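Local coordinates for glycolipid-binding domain-containing protein (Pseudomonas aeruginosa, PDB 2H1T), which is of unproven function but belongs to a putative glycolipid-binding family and may take part in glycolipid metabolism, at the interface of chains A and B. Numbering follows the deposited sequence. Chains: chain A/B, Hypothetical protein.

Contact 1: the interface of chains A and B. Residues chain A 45, 47, 68-70; chain B 21, 34, 36, 47.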
ATOM      1  N   PRO A  45       1.150  -5.699  -1.925  1.00 16.94           N
ATOM      2  CA  PRO A  45       1.545  -4.285  -1.885  1.00 18.39           C
ATOM      3  C   PRO A  45       2.856  -3.979  -1.183  1.00 17.44           C
ATOM      4  O   PRO A  45       3.273  -4.697  -0.308  1.00 18.70           O
ATOM      5  CB  PRO A  45       0.391  -3.614  -1.120  1.00 19.93           C
ATOM      6  CG  PRO A  45      -0.210  -4.710  -0.267  1.00 17.85           C
ATOM      7  CD  PRO A  45       0.012  -6.001  -1.041  1.00 19.85           C
ATOM      8  N   GLN A  47       5.203  -0.294   0.274  1.00 18.90           N
ATOM      9  CA  GLN A  47       5.308   1.138   0.386  1.00 18.75           C
ATOM     10  C   GLN A  47       6.788   1.485   0.413  1.00 19.67           C
ATOM     11  O   GLN A  47       7.545   0.934   1.234  1.00 16.93           O
ATOM     12  CB  GLN A  47       4.656   1.686   1.642  1.00 17.62           C
ATOM     13  CG  GLN A  47       4.823   3.229   1.751  1.00 21.71           C
ATOM     14  CD  GLN A  47       3.868   3.892   2.727  1.00 24.91           C
ATOM     15  OE1 GLN A  47       2.669   3.567   2.766  1.00 29.86           O
ATOM     16  NE2 GLN A  47       4.392   4.830   3.533  1.00 26.10           N
ATOM     17  N   GLU A  68       8.872  -1.097   2.728  1.00 15.17           N
ATOM     18  CA  GLU A  68       8.228  -2.142   3.495  1.00 14.84           C
ATOM     19  C   GLU A  68       7.290  -2.977   2.619  1.00 12.94           C
ATOM     20  O   GLU A  68       6.448  -2.448   1.878  1.00 11.30           O
ATOM     21  CB  GLU A  68       7.454  -1.555   4.668  1.00 13.71           C
ATOM     22  CG  GLU A  68       8.149  -0.450   5.415  1.00 19.29           C
ATOM     23  CD  GLU A  68       7.478  -0.126   6.755  1.00 22.30           C
ATOM     24  OE1 GLU A  68       6.310  -0.563   6.998  1.00 24.16           O
ATOM     25  OE2 GLU A  68       8.146   0.556   7.569  1.00 23.06           O
ATOM     26  N   SER A  69       7.457  -4.285   2.728  1.00 11.81           N
ATOM     27  CA  SER A  69       6.711  -5.248   1.947  1.00 14.17           C
ATOM     28  C   SER A  69       6.544  -6.503   2.780  1.00 15.26           C
ATOM     29  O   SER A  69       7.025  -6.579   3.904  1.00 16.26           O
ATOM     30  CB  SER A  69       7.483  -5.585   0.662  1.00 16.54           C
ATOM     31  OG  SER A  69       8.663  -6.343   0.949  1.00 19.46           O
ATOM     32  N   GLU A  70       5.847  -7.470   2.195  1.00 16.77           N
ATOM     33  CA  GLU A  70       5.680  -8.755   2.845  0.50 17.87           C
ATOM     34  C   GLU A  70       7.035  -9.373   3.171  1.00 18.07           C
ATOM     35  O   GLU A  70       7.130 -10.054   4.191  1.00 18.11           O
ATOM     36  CB  GLU A  70       4.819  -9.701   2.008  0.50 17.20           C
ATOM     37  CG  GLU A  70       4.458 -11.012   2.716  0.50 16.09           C
ATOM     38  CD  GLU A  70       5.532 -12.094   2.573  0.50 17.22           C
ATOM     39  OE1 GLU A  70       6.327 -12.032   1.621  0.50 20.17           O
ATOM     40  OE2 GLU A  70       5.587 -13.012   3.412  0.50 17.05           O
TER
ATOM     41  N   TRP B  21      -2.394  -7.201   1.949  1.00 15.31           N
ATOM     42  CA  TRP B  21      -1.388  -7.721   2.866  1.00 14.76           C
ATOM     43  C   TRP B  21      -1.695  -7.109   4.215  1.00 14.90           C
ATOM     44  O   TRP B  21      -1.838  -5.925   4.294  1.00 13.42           O
ATOM     45  CB  TRP B  21       0.013  -7.392   2.384  1.00 16.65           C
ATOM     46  CG  TRP B  21       1.074  -7.503   3.440  1.00 15.49           C
ATOM     47  CD1 TRP B  21       1.282  -8.529   4.307  1.00 23.69           C
ATOM     48  CD2 TRP B  21       2.054  -6.523   3.727  1.00 23.04           C
ATOM     49  NE1 TRP B  21       2.353  -8.249   5.147  1.00 20.41           N
ATOM     50  CE2 TRP B  21       2.847  -7.019   4.810  1.00 23.89           C
ATOM     51  CE3 TRP B  21       2.401  -5.287   3.127  1.00 21.39           C
ATOM     52  CZ2 TRP B  21       3.935  -6.301   5.334  1.00 24.24           C
ATOM     53  CZ3 TRP B  21       3.480  -4.560   3.663  1.00 22.67           C
ATOM     54  CH2 TRP B  21       4.223  -5.065   4.764  1.00 24.30           C
ATOM     55  N   GLN B  34      -2.188  -3.311  10.475  1.00 16.29           N
ATOM     56  CA  GLN B  34      -1.874  -2.503   9.305  1.00 15.68           C
ATOM     57  C   GLN B  34      -2.140  -3.356   8.094  1.00 16.02           C
ATOM     58  O   GLN B  34      -1.508  -4.387   7.926  1.00 15.47           O
ATOM     59  CB  GLN B  34      -0.412  -2.118   9.348  1.00 19.06           C
ATOM     60  CG  GLN B  34      -0.008  -1.280   8.173  1.00 29.50           C
ATOM     61  CD  GLN B  34       1.200  -0.452   8.494  1.00 36.01           C
ATOM     62  OE1 GLN B  34       1.139   0.774   8.456  1.00 44.48           O
ATOM     63  NE2 GLN B  34       2.295  -1.110   8.874  1.00 37.96           N
ATOM     64  N   ARG B  36      -2.682  -3.174   3.907  1.00 15.52           N
ATOM     65  CA  ARG B  36      -2.492  -2.485   2.642  1.00 15.38           C
ATOM     66  C   ARG B  36      -3.222  -3.260   1.547  1.00 15.52           C
ATOM     67  O   ARG B  36      -3.128  -4.495   1.469  1.00 14.09           O
ATOM     68  CB  ARG B  36      -1.008  -2.452   2.321  1.00 15.23           C
ATOM     69  CG  ARG B  36      -0.237  -1.662   3.363  1.00 18.17           C
ATOM     70  CD  ARG B  36       1.247  -1.941   3.391  1.00 21.80           C
ATOM     71  NE  ARG B  36       1.923  -0.743   3.878  1.00 30.29           N
ATOM     72  CZ  ARG B  36       2.948  -0.665   4.735  1.00 30.84           C
ATOM     73  NH1 ARG B  36       3.526  -1.716   5.292  1.00 31.92           N
ATOM     74  NH2 ARG B  36       3.379   0.540   5.059  1.00 33.58           N
ATOM     75  N   GLN B  47      -4.024   2.358   2.601  1.00 13.76           N
ATOM     76  CA  GLN B  47      -3.556   1.713   3.804  1.00 18.29           C
ATOM     77  C   GLN B  47      -4.550   1.936   4.893  1.00 16.78           C
ATOM     78  O   GLN B  47      -4.915   3.053   5.156  1.00 12.41           O
ATOM     79  CB  GLN B  47      -2.239   2.235   4.261  1.00 18.04           C
ATOM     80  CG  GLN B  47      -1.779   1.500   5.505  1.00 26.02           C
ATOM     81  CD  GLN B  47      -0.346   1.728   5.772  1.00 31.35           C
ATOM     82  OE1 GLN B  47       0.494   1.461   4.906  1.00 34.68           O
ATOM     83  NE2 GLN B  47      -0.033   2.255   6.961  1.00 32.48           N
TER
HETATM   84  O   HOH W   1       1.096   1.474   2.528  1.00 24.05           O
HETATM   85  O   HOH W   2       4.822  -0.056   8.975  1.00 29.26           O
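The backbones here are extended, with strands 45-54 and 60-69 of chain A facing strands 21-26, 30-38 and 45-54 of chain B, and A:Glu70 in the loop that follows strand 60-69. The indole of B:Trp21 has CG anti to the backbone N (chi1 162°). One face of its six-membered ring lies against the main chain of A:Ser69, whose carbonyl carbon C is 3.8 Å from the ring centroid and offset toward the rim. The N of A:Glu70 covers the same face. At the base of the indole, CB of B:Trp21 meets CD of A:Pro45 at 3.7 Å. The proline ring also crosses B:Arg36 obliquely, with its CG 3.5 Å from the arginine CB. B:Arg36 runs extended from CG to NE and brings its guanidinium to A:Glu68 and A:Gln47. NH1 makes a salt bridge to the carboxylate OE1 of A:Glu68 at 3.5 Å; as a hydrogen bond it is weak. The oxygen lies at the guanidinium edge, in plane, and the carboxylate plane stands 89° from the guanidinium plane. Water 2 links this OE1 to the amide NE2 of B:Gln34. NE of B:Arg36 gives a bent bond to OE1 of B:Gln47 (2.8 Å, 118° at H) from above the carbonyl plane, and its bond to water 1 is straighter. Water 1 lies 2.6 Å from the amide OE1 of A:Gln47 and 2.5 Å from OE1 of B:Gln47.

Contact 2: the interface of chains A and B. Residues chain A 21-24, 109, 186-188; chain B 8-11.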
ATOM      1  N   TRP A  21       0.583   4.986  -6.483  1.00 15.69           N
ATOM      2  CA  TRP A  21       0.146   6.288  -6.068  1.00 16.99           C
ATOM      3  C   TRP A  21       1.327   6.842  -5.295  1.00 16.18           C
ATOM      4  O   TRP A  21       1.854   6.182  -4.351  1.00 15.83           O
ATOM      5  CB  TRP A  21      -1.094   6.188  -5.184  1.00 23.04           C
ATOM      6  CG  TRP A  21      -1.278   7.398  -4.345  1.00 23.77           C
ATOM      7  CD1 TRP A  21      -2.078   8.465  -4.605  1.00 29.07           C
ATOM      8  CD2 TRP A  21      -0.565   7.710  -3.147  1.00 32.18           C
ATOM      9  NE1 TRP A  21      -1.937   9.409  -3.626  1.00 28.04           N
ATOM     10  CE2 TRP A  21      -1.033   8.965  -2.704  1.00 32.98           C
ATOM     11  CE3 TRP A  21       0.451   7.054  -2.407  1.00 33.65           C
ATOM     12  CZ2 TRP A  21      -0.533   9.584  -1.539  1.00 31.67           C
ATOM     13  CZ3 TRP A  21       0.968   7.659  -1.267  1.00 28.01           C
ATOM     14  CH2 TRP A  21       0.463   8.904  -0.828  1.00 31.16           C
ATOM     15  N   GLU A  22       1.760   8.034  -5.689  1.00 14.59           N
ATOM     16  CA  GLU A  22       2.912   8.645  -5.073  1.00 14.14           C
ATOM     17  C   GLU A  22       2.545  10.078  -4.695  1.00 13.27           C
ATOM     18  O   GLU A  22       2.009  10.847  -5.514  1.00 12.65           O
ATOM     19  CB  GLU A  22       4.126   8.631  -6.046  1.00 12.47           C
ATOM     20  CG  GLU A  22       5.314   9.395  -5.525  1.00 13.62           C
ATOM     21  CD  GLU A  22       6.566   9.316  -6.365  1.00 13.90           C
ATOM     22  OE1 GLU A  22       6.465   8.977  -7.532  1.00 13.55           O
ATOM     23  OE2 GLU A  22       7.651   9.602  -5.833  1.00 15.44           O
ATOM     24  N   ALA A  23       2.848  10.421  -3.439  1.00 16.50           N
ATOM     25  CA  ALA A  23       2.711  11.789  -2.920  1.00 15.02           C
ATOM     26  C   ALA A  23       4.080  12.329  -2.524  1.00 16.61           C
ATOM     27  O   ALA A  23       4.775  11.778  -1.642  1.00 14.00           O
ATOM     28  CB  ALA A  23       1.774  11.816  -1.744  1.00 17.12           C
ATOM     29  N   LEU A  24       4.482  13.405  -3.189  1.00 17.63           N
ATOM     30  CA  LEU A  24       5.810  13.944  -2.982  1.00 18.94           C
ATOM     31  C   LEU A  24       5.776  15.406  -2.497  1.00 19.01           C
ATOM     32  O   LEU A  24       4.942  16.205  -2.948  1.00 17.53           O
ATOM     33  CB  LEU A  24       6.594  13.818  -4.285  1.00 18.00           C
ATOM     34  CG  LEU A  24       8.020  14.357  -4.381  1.00 18.65           C
ATOM     35  CD1 LEU A  24       8.760  13.535  -5.453  1.00 19.85           C
ATOM     36  CD2 LEU A  24       8.018  15.839  -4.734  1.00 19.74           C
ATOM     37  N   PRO A 109       7.520   9.013 -11.893  1.00 14.08           N
ATOM     38  CA  PRO A 109       7.894   9.958 -12.955  1.00 13.80           C
ATOM     39  C   PRO A 109       8.614  11.197 -12.410  1.00 14.81           C
ATOM     40  O   PRO A 109       9.070  12.083 -13.184  1.00 17.22           O
ATOM     41  CB  PRO A 109       6.539  10.310 -13.560  1.00 14.00           C
ATOM     42  CG  PRO A 109       5.644  10.284 -12.426  1.00 13.22           C
ATOM     43  CD  PRO A 109       6.105   9.166 -11.509  1.00 14.65           C
ATOM     44  N   GLN A 186      -0.064   9.763 -14.451  1.00 15.44           N
ATOM     45  CA  GLN A 186      -0.758  11.033 -14.543  1.00 20.00           C
ATOM     46  C   GLN A 186      -0.609  11.849 -13.251  1.00 18.21           C
ATOM     47  O   GLN A 186      -0.916  11.383 -12.142  1.00 16.04           O
ATOM     48  CB  GLN A 186      -2.232  10.801 -14.817  1.00 20.33           C
ATOM     49  CG  GLN A 186      -3.008  12.030 -15.193  1.00 24.90           C
ATOM     50  CD  GLN A 186      -4.490  11.722 -15.342  1.00 26.51           C
ATOM     51  OE1 GLN A 186      -4.953  10.609 -15.035  1.00 33.98           O
ATOM     52  NE2 GLN A 186      -5.251  12.711 -15.816  1.00 36.45           N
ATOM     53  N   ARG A 187      -0.206  13.090 -13.403  1.00 17.51           N
ATOM     54  CA  ARG A 187      -0.319  14.019 -12.294  1.00 18.63           C
ATOM     55  C   ARG A 187      -1.758  14.270 -11.867  1.00 19.98           C
ATOM     56  O   ARG A 187      -2.645  14.550 -12.680  1.00 18.93           O
ATOM     57  CB  ARG A 187       0.434  15.317 -12.538  1.00 18.32           C
ATOM     58  CG  ARG A 187       1.053  15.832 -11.211  1.00 23.44           C
ATOM     59  CD  ARG A 187       2.349  16.562 -11.407  1.00 26.02           C
ATOM     60  NE  ARG A 187       2.040  17.967 -11.512  1.00 31.70           N
ATOM     61  CZ  ARG A 187       2.728  18.886 -12.165  1.00 30.35           C
ATOM     62  NH1 ARG A 187       3.809  18.615 -12.860  1.00 27.88           N
ATOM     63  NH2 ARG A 187       2.284  20.107 -12.122  1.00 33.60           N
ATOM     64  N   LEU A 188      -1.983  14.165 -10.563  1.00 20.90           N
ATOM     65  CA  LEU A 188      -3.296  14.431  -9.994  1.00 21.79           C
ATOM     66  C   LEU A 188      -3.369  15.826  -9.407  1.00 24.80           C
ATOM     67  O   LEU A 188      -2.400  16.605  -9.383  1.00 25.86           O
ATOM     68  CB  LEU A 188      -3.678  13.378  -8.956  1.00 22.38           C
ATOM     69  CG  LEU A 188      -3.969  11.977  -9.485  1.00 22.97           C
ATOM     70  CD1 LEU A 188      -4.540  11.126  -8.353  1.00 25.44           C
ATOM     71  CD2 LEU A 188      -4.911  11.964 -10.704  1.00 22.85           C
ATOM     72  OXT LEU A 188      -4.470  16.228  -9.009  1.00 25.89           O
TER
ATOM     73  N   TYR B   8       3.188  17.302  -4.946  1.00 17.53           N
ATOM     74  CA  TYR B   8       2.981  16.684  -6.263  1.00 16.71           C
ATOM     75  C   TYR B   8       2.471  15.270  -6.042  1.00 15.49           C
ATOM     76  O   TYR B   8       2.981  14.538  -5.175  1.00 14.27           O
ATOM     77  CB  TYR B   8       4.284  16.722  -7.108  1.00 13.73           C
ATOM     78  CG  TYR B   8       4.778  18.103  -7.461  1.00 16.25           C
ATOM     79  CD1 TYR B   8       5.629  18.805  -6.604  1.00 16.30           C
ATOM     80  CD2 TYR B   8       4.389  18.724  -8.644  1.00 16.12           C
ATOM     81  CE1 TYR B   8       6.090  20.055  -6.923  1.00 11.79           C
ATOM     82  CE2 TYR B   8       4.854  20.019  -8.968  1.00 13.93           C
ATOM     83  CZ  TYR B   8       5.709  20.673  -8.102  1.00 14.09           C
ATOM     84  OH  TYR B   8       6.165  21.956  -8.394  1.00 15.31           O
ATOM     85  N   THR B   9       1.379  14.920  -6.722  1.00 15.03           N
ATOM     86  CA  THR B   9       0.806  13.568  -6.606  1.00 15.80           C
ATOM     87  C   THR B   9       0.650  13.005  -7.993  1.00 14.69           C
ATOM     88  O   THR B   9       0.134  13.688  -8.885  1.00 15.23           O
ATOM     89  CB  THR B   9      -0.592  13.562  -5.883  1.00 17.19           C
ATOM     90  OG1 THR B   9      -0.454  14.067  -4.556  1.00 15.56           O
ATOM     91  CG2 THR B   9      -1.142  12.186  -5.760  1.00 17.72           C
ATOM     92  N   TRP B  10       1.135  11.785  -8.184  1.00 16.16           N
ATOM     93  CA  TRP B  10       0.970  11.049  -9.438  1.00 14.80           C
ATOM     94  C   TRP B  10       0.264   9.730  -9.188  1.00 12.16           C
ATOM     95  O   TRP B  10       0.572   8.990  -8.244  1.00 13.89           O
ATOM     96  CB  TRP B  10       2.305  10.749 -10.136  1.00 12.89           C
ATOM     97  CG  TRP B  10       3.131  11.975 -10.569  1.00 11.04           C
ATOM     98  CD1 TRP B  10       3.053  12.613 -11.745  1.00 15.48           C
ATOM     99  CD2 TRP B  10       4.223  12.587  -9.848  1.00 11.27           C
ATOM    100  NE1 TRP B  10       3.979  13.605 -11.814  1.00 12.32           N
ATOM    101  CE2 TRP B  10       4.717  13.631 -10.659  1.00 15.20           C
ATOM    102  CE3 TRP B  10       4.788  12.393  -8.561  1.00 12.32           C
ATOM    103  CZ2 TRP B  10       5.793  14.479 -10.256  1.00 12.58           C
ATOM    104  CZ3 TRP B  10       5.876  13.208  -8.172  1.00 10.64           C
ATOM    105  CH2 TRP B  10       6.342  14.264  -9.026  1.00 14.70           C
ATOM    106  N   ALA B  11      -0.704   9.455 -10.059  1.00 14.43           N
ATOM    107  CA  ALA B  11      -1.340   8.135 -10.163  1.00 13.21           C
ATOM    108  C   ALA B  11      -0.742   7.366 -11.347  1.00 12.29           C
ATOM    109  O   ALA B  11      -0.555   7.915 -12.396  1.00 12.04           O
ATOM    110  CB  ALA B  11      -2.796   8.311 -10.351  1.00 15.38           C
TER
HETATM  111  O   HOH W   3      -0.122  17.052  -7.966  1.00 17.22           O
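Strand 6-12 of chain B runs antiparallel to strand 21-26 of chain A on one edge and to strand 185-187 and the C-terminal residue on the other, with the 3-10 helix 109-112 of chain A nearby. The N and O of B:Trp10 pair with O and N of A:Glu22, both at 3.0 Å. B:Tyr8 pairs likewise with A:Leu24, whose N lies 2.7 Å from O of B:Tyr8. On the other edge B:Ala11 exchanges two bonds with A:Gln186, and N of A:Leu188 donates to O of B:Thr9 at 2.7 Å. Water 3 joins N of B:Thr9 to the terminal carboxylate O of A:Leu188. The indole of B:Trp10 has CG beside its backbone N (chi1 -62°). CG of A:Pro109 sits over its five-membered ring, 3.5 Å from the centroid. CD of the bent A:Arg187 chain reaches NE1 of that indole at 3.4 Å, and CD1 of A:Leu24 meets the ring edge in plane. The A:Arg187 guanidinium stands at 90° to the ring of B:Tyr8, with CD2 of the tyrosine over its face. B:Thr9 turns the opposite way, its CG2 3.6 Å from NE1 of A:Trp21. The N-terminal strand of chain B is thus inserted between an early strand and the C-terminal strand of chain A.

Contact 3: the interface of chains A and B. Residues chain A 4-8; chain B 24-27, 177.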
ATOM      1  N   ARG A   4       4.657  -9.718  24.845  1.00 35.98           N
ATOM      2  CA  ARG A   4       3.427  -8.887  24.989  1.00 33.86           C
ATOM      3  C   ARG A   4       2.362  -9.185  23.927  1.00 31.14           C
ATOM      4  O   ARG A   4       1.172  -9.207  24.229  1.00 30.89           O
ATOM      5  CB  ARG A   4       3.750  -7.378  24.966  1.00 33.74           C
ATOM      6  CG  ARG A   4       4.201  -6.791  26.317  1.00 33.99           C
ATOM      7  CD  ARG A   4       4.871  -5.416  26.135  1.00 34.62           C
ATOM      8  NE  ARG A   4       5.701  -4.991  27.286  1.00 36.45           N
ATOM      9  CZ  ARG A   4       6.798  -4.191  27.236  1.00 34.77           C
ATOM     10  NH1 ARG A   4       7.301  -3.716  26.078  1.00 28.58           N
ATOM     11  NH2 ARG A   4       7.429  -3.884  28.377  1.00 30.28           N
ATOM     12  N   ASP A   5       2.786  -9.382  22.685  1.00 28.90           N
ATOM     13  CA  ASP A   5       1.836  -9.659  21.609  1.00 27.70           C
ATOM     14  C   ASP A   5       2.384 -10.718  20.643  1.00 25.01           C
ATOM     15  O   ASP A   5       3.498 -11.205  20.807  1.00 20.07           O
ATOM     16  CB  ASP A   5       1.404  -8.368  20.903  1.00 27.24           C
ATOM     17  CG  ASP A   5       2.554  -7.627  20.239  1.00 32.00           C
ATOM     18  OD1 ASP A   5       3.587  -8.258  19.910  1.00 35.22           O
ATOM     19  OD2 ASP A   5       2.398  -6.408  20.008  1.00 31.49           O
ATOM     20  N   ARG A   6       1.565 -11.109  19.677  1.00 21.45           N
ATOM     21  CA  ARG A   6       1.964 -12.082  18.719  1.00 19.77           C
ATOM     22  C   ARG A   6       1.559 -11.574  17.348  1.00 16.30           C
ATOM     23  O   ARG A   6       0.435 -11.110  17.195  1.00 14.34           O
ATOM     24  CB  ARG A   6       1.312 -13.415  19.060  1.00 21.52           C
ATOM     25  CG  ARG A   6       1.683 -14.515  18.095  1.00 27.80           C
ATOM     26  CD  ARG A   6       1.344 -15.941  18.611  1.00 26.24           C
ATOM     27  NE  ARG A   6       1.175 -16.832  17.457  1.00 33.14           N
ATOM     28  CZ  ARG A   6       0.856 -18.121  17.515  1.00 33.57           C
ATOM     29  NH1 ARG A   6       0.644 -18.722  18.675  1.00 37.50           N
ATOM     30  NH2 ARG A   6       0.720 -18.813  16.392  1.00 32.96           N
ATOM     31  N   LEU A   7       2.475 -11.661  16.374  1.00 14.50           N
ATOM     32  CA  LEU A   7       2.226 -11.223  15.004  1.00 15.84           C
ATOM     33  C   LEU A   7       1.534 -12.309  14.145  1.00 14.56           C
ATOM     34  O   LEU A   7       1.951 -13.461  14.145  1.00 15.63           O
ATOM     35  CB  LEU A   7       3.535 -10.831  14.321  1.00 15.82           C
ATOM     36  CG  LEU A   7       3.391 -10.433  12.839  1.00 16.89           C
ATOM     37  CD1 LEU A   7       2.583  -9.119  12.562  1.00 21.01           C
ATOM     38  CD2 LEU A   7       4.791 -10.309  12.130  1.00 20.26           C
ATOM     39  N   TYR A   8       0.490 -11.906  13.421  1.00 13.36           N
ATOM     40  CA  TYR A   8      -0.199 -12.722  12.420  1.00 12.75           C
ATOM     41  C   TYR A   8      -0.258 -11.896  11.162  1.00 14.61           C
ATOM     42  O   TYR A   8      -0.610 -10.713  11.195  1.00 13.87           O
ATOM     43  CB  TYR A   8      -1.644 -13.050  12.815  1.00 14.03           C
ATOM     44  CG  TYR A   8      -1.755 -13.878  14.037  1.00 13.67           C
ATOM     45  CD1 TYR A   8      -1.651 -13.299  15.283  1.00 13.20           C
ATOM     46  CD2 TYR A   8      -1.919 -15.246  13.943  1.00  9.13           C
ATOM     47  CE1 TYR A   8      -1.746 -14.026  16.399  1.00 12.89           C
ATOM     48  CE2 TYR A   8      -1.978 -16.036  15.077  1.00 13.23           C
ATOM     49  CZ  TYR A   8      -1.924 -15.432  16.316  1.00 15.19           C
ATOM     50  OH  TYR A   8      -1.984 -16.183  17.479  1.00 12.87           O
TER
ATOM     51  N   LEU B  24      -0.920  -8.077  11.679  1.00 12.17           N
ATOM     52  CA  LEU B  24      -1.697  -7.845  12.878  1.00 12.53           C
ATOM     53  C   LEU B  24      -0.931  -8.293  14.113  1.00 15.51           C
ATOM     54  O   LEU B  24      -0.270  -9.352  14.108  1.00 16.21           O
ATOM     55  CB  LEU B  24      -3.036  -8.571  12.796  1.00 13.40           C
ATOM     56  CG  LEU B  24      -3.959  -8.443  14.038  1.00 13.01           C
ATOM     57  CD1 LEU B  24      -5.401  -8.356  13.594  1.00 14.08           C
ATOM     58  CD2 LEU B  24      -3.795  -9.558  15.090  1.00 14.25           C
ATOM     59  N   ARG B  25      -1.001  -7.448  15.144  1.00 14.27           N
ATOM     60  CA  ARG B  25      -0.405  -7.745  16.452  1.00 14.89           C
ATOM     61  C   ARG B  25      -1.538  -8.010  17.452  1.00 15.62           C
ATOM     62  O   ARG B  25      -2.388  -7.164  17.666  1.00 12.75           O
ATOM     63  CB  ARG B  25       0.453  -6.577  16.912  1.00 17.48           C
ATOM     64  CG  ARG B  25       1.439  -6.146  15.882  1.00 24.02           C
ATOM     65  CD  ARG B  25       2.825  -6.024  16.423  1.00 31.52           C
ATOM     66  NE  ARG B  25       3.378  -7.328  16.766  1.00 38.67           N
ATOM     67  CZ  ARG B  25       4.656  -7.682  16.610  1.00 39.38           C
ATOM     68  NH1 ARG B  25       5.540  -6.853  16.070  1.00 43.79           N
ATOM     69  NH2 ARG B  25       5.050  -8.887  16.987  1.00 38.91           N
ATOM     70  N   LEU B  26      -1.541  -9.197  18.051  1.00 14.42           N
ATOM     71  CA  LEU B  26      -2.622  -9.640  18.862  1.00 14.43           C
ATOM     72  C   LEU B  26      -2.214  -9.732  20.320  1.00 15.82           C
ATOM     73  O   LEU B  26      -1.162 -10.305  20.648  1.00 14.14           O
ATOM     74  CB  LEU B  26      -3.073 -11.046  18.417  1.00 12.72           C
ATOM     75  CG  LEU B  26      -4.238 -11.666  19.206  1.00 16.63           C
ATOM     76  CD1 LEU B  26      -5.496 -10.837  19.019  1.00 14.29           C
ATOM     77  CD2 LEU B  26      -4.510 -13.093  18.720  1.00 16.05           C
ATOM     78  N   GLU B  27      -3.078  -9.218  21.183  1.00 14.45           N
ATOM     79  CA  GLU B  27      -2.936  -9.341  22.639  1.00 15.00           C
ATOM     80  C   GLU B  27      -4.184 -10.035  23.219  1.00 14.63           C
ATOM     81  O   GLU B  27      -5.135 -10.308  22.481  1.00 14.32           O
ATOM     82  CB  GLU B  27      -2.731  -7.941  23.233  1.00 14.62           C
ATOM     83  CG  GLU B  27      -1.489  -7.270  22.757  1.00 13.93           C
ATOM     84  CD  GLU B  27      -1.243  -5.907  23.385  1.00 17.54           C
ATOM     85  OE1 GLU B  27      -1.817  -5.637  24.462  1.00 19.46           O
ATOM     86  OE2 GLU B  27      -0.448  -5.134  22.820  1.00 23.98           O
ATOM     87  N   LEU B 177      -8.095 -18.268  15.145  1.00 15.71           N
ATOM     88  CA  LEU B 177      -7.530 -17.411  14.118  1.00 14.57           C
ATOM     89  C   LEU B 177      -7.443 -18.186  12.815  1.00 11.97           C
ATOM     90  O   LEU B 177      -6.957 -19.298  12.770  1.00 11.12           O
ATOM     91  CB  LEU B 177      -6.178 -16.820  14.528  1.00 15.57           C
ATOM     92  CG  LEU B 177      -6.491 -15.570  15.390  1.00 22.85           C
ATOM     93  CD1 LEU B 177      -6.636 -15.983  16.809  1.00 18.41           C
ATOM     94  CD2 LEU B 177      -5.598 -14.393  15.210  1.00 27.20           C
TER
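An antiparallel beta ladder between chains forms this contact, pairing the start of strand 6-12 of chain A with the end of strand 21-26 of chain B. The A:Tyr8/B:Leu24 pair is the two-fold twin of the pair formed by A:Leu24 and B:Tyr8. One step along, N of A:Arg6 uses a lone pair of B:Leu26 O at 3.0 Å. In return, N of B:Leu26 donates to A:Arg6 O at 2.9 Å, from above its carbonyl plane. A:Asp5 holds CG in the crowded position between backbone N and carbonyl carbon (chi1 62°). Its carboxylate lies nearly parallel to the guanidinium of B:Arg25, 14° apart, and OD1 forms a salt bridge to NE at 3.3 Å. The arginine reaches it by bending at chi2 and chi3. The carboxylate of B:Glu27 is near, its OE2 4.2 Å from OD2 of A:Asp5. If both are ionised, the two acids would repel, and B:Arg25 may offset this. On the other side of the ladder, the A:Tyr8 ring has CE1 3.7 Å from CD2 of B:Leu26. CD2 of B:Leu177 stands over the centre of one ring face, 3.8 Å from the centroid.

Contacts 2 and 3 lie at opposite ends of the interface, their C-alpha centres about 34 Å apart. Contact 1 lies between them, about 19 Å from contact 2 and 17 Å from contact 3. Strands 6-12 and 21-26 supply both outer contacts with the chains exchanged. Contact 3 carries on, in the two-fold copy, the ladder of contact 2, the two meeting at the Tyr8/Leu24 pair. Trp21 serves in both contacts 1 and 2, from opposite chains. In the deposited two-fold assembly the N-terminal strand of each chain enters the partner's sheet, which suggests a dimer; the structure alone does not show it in solution.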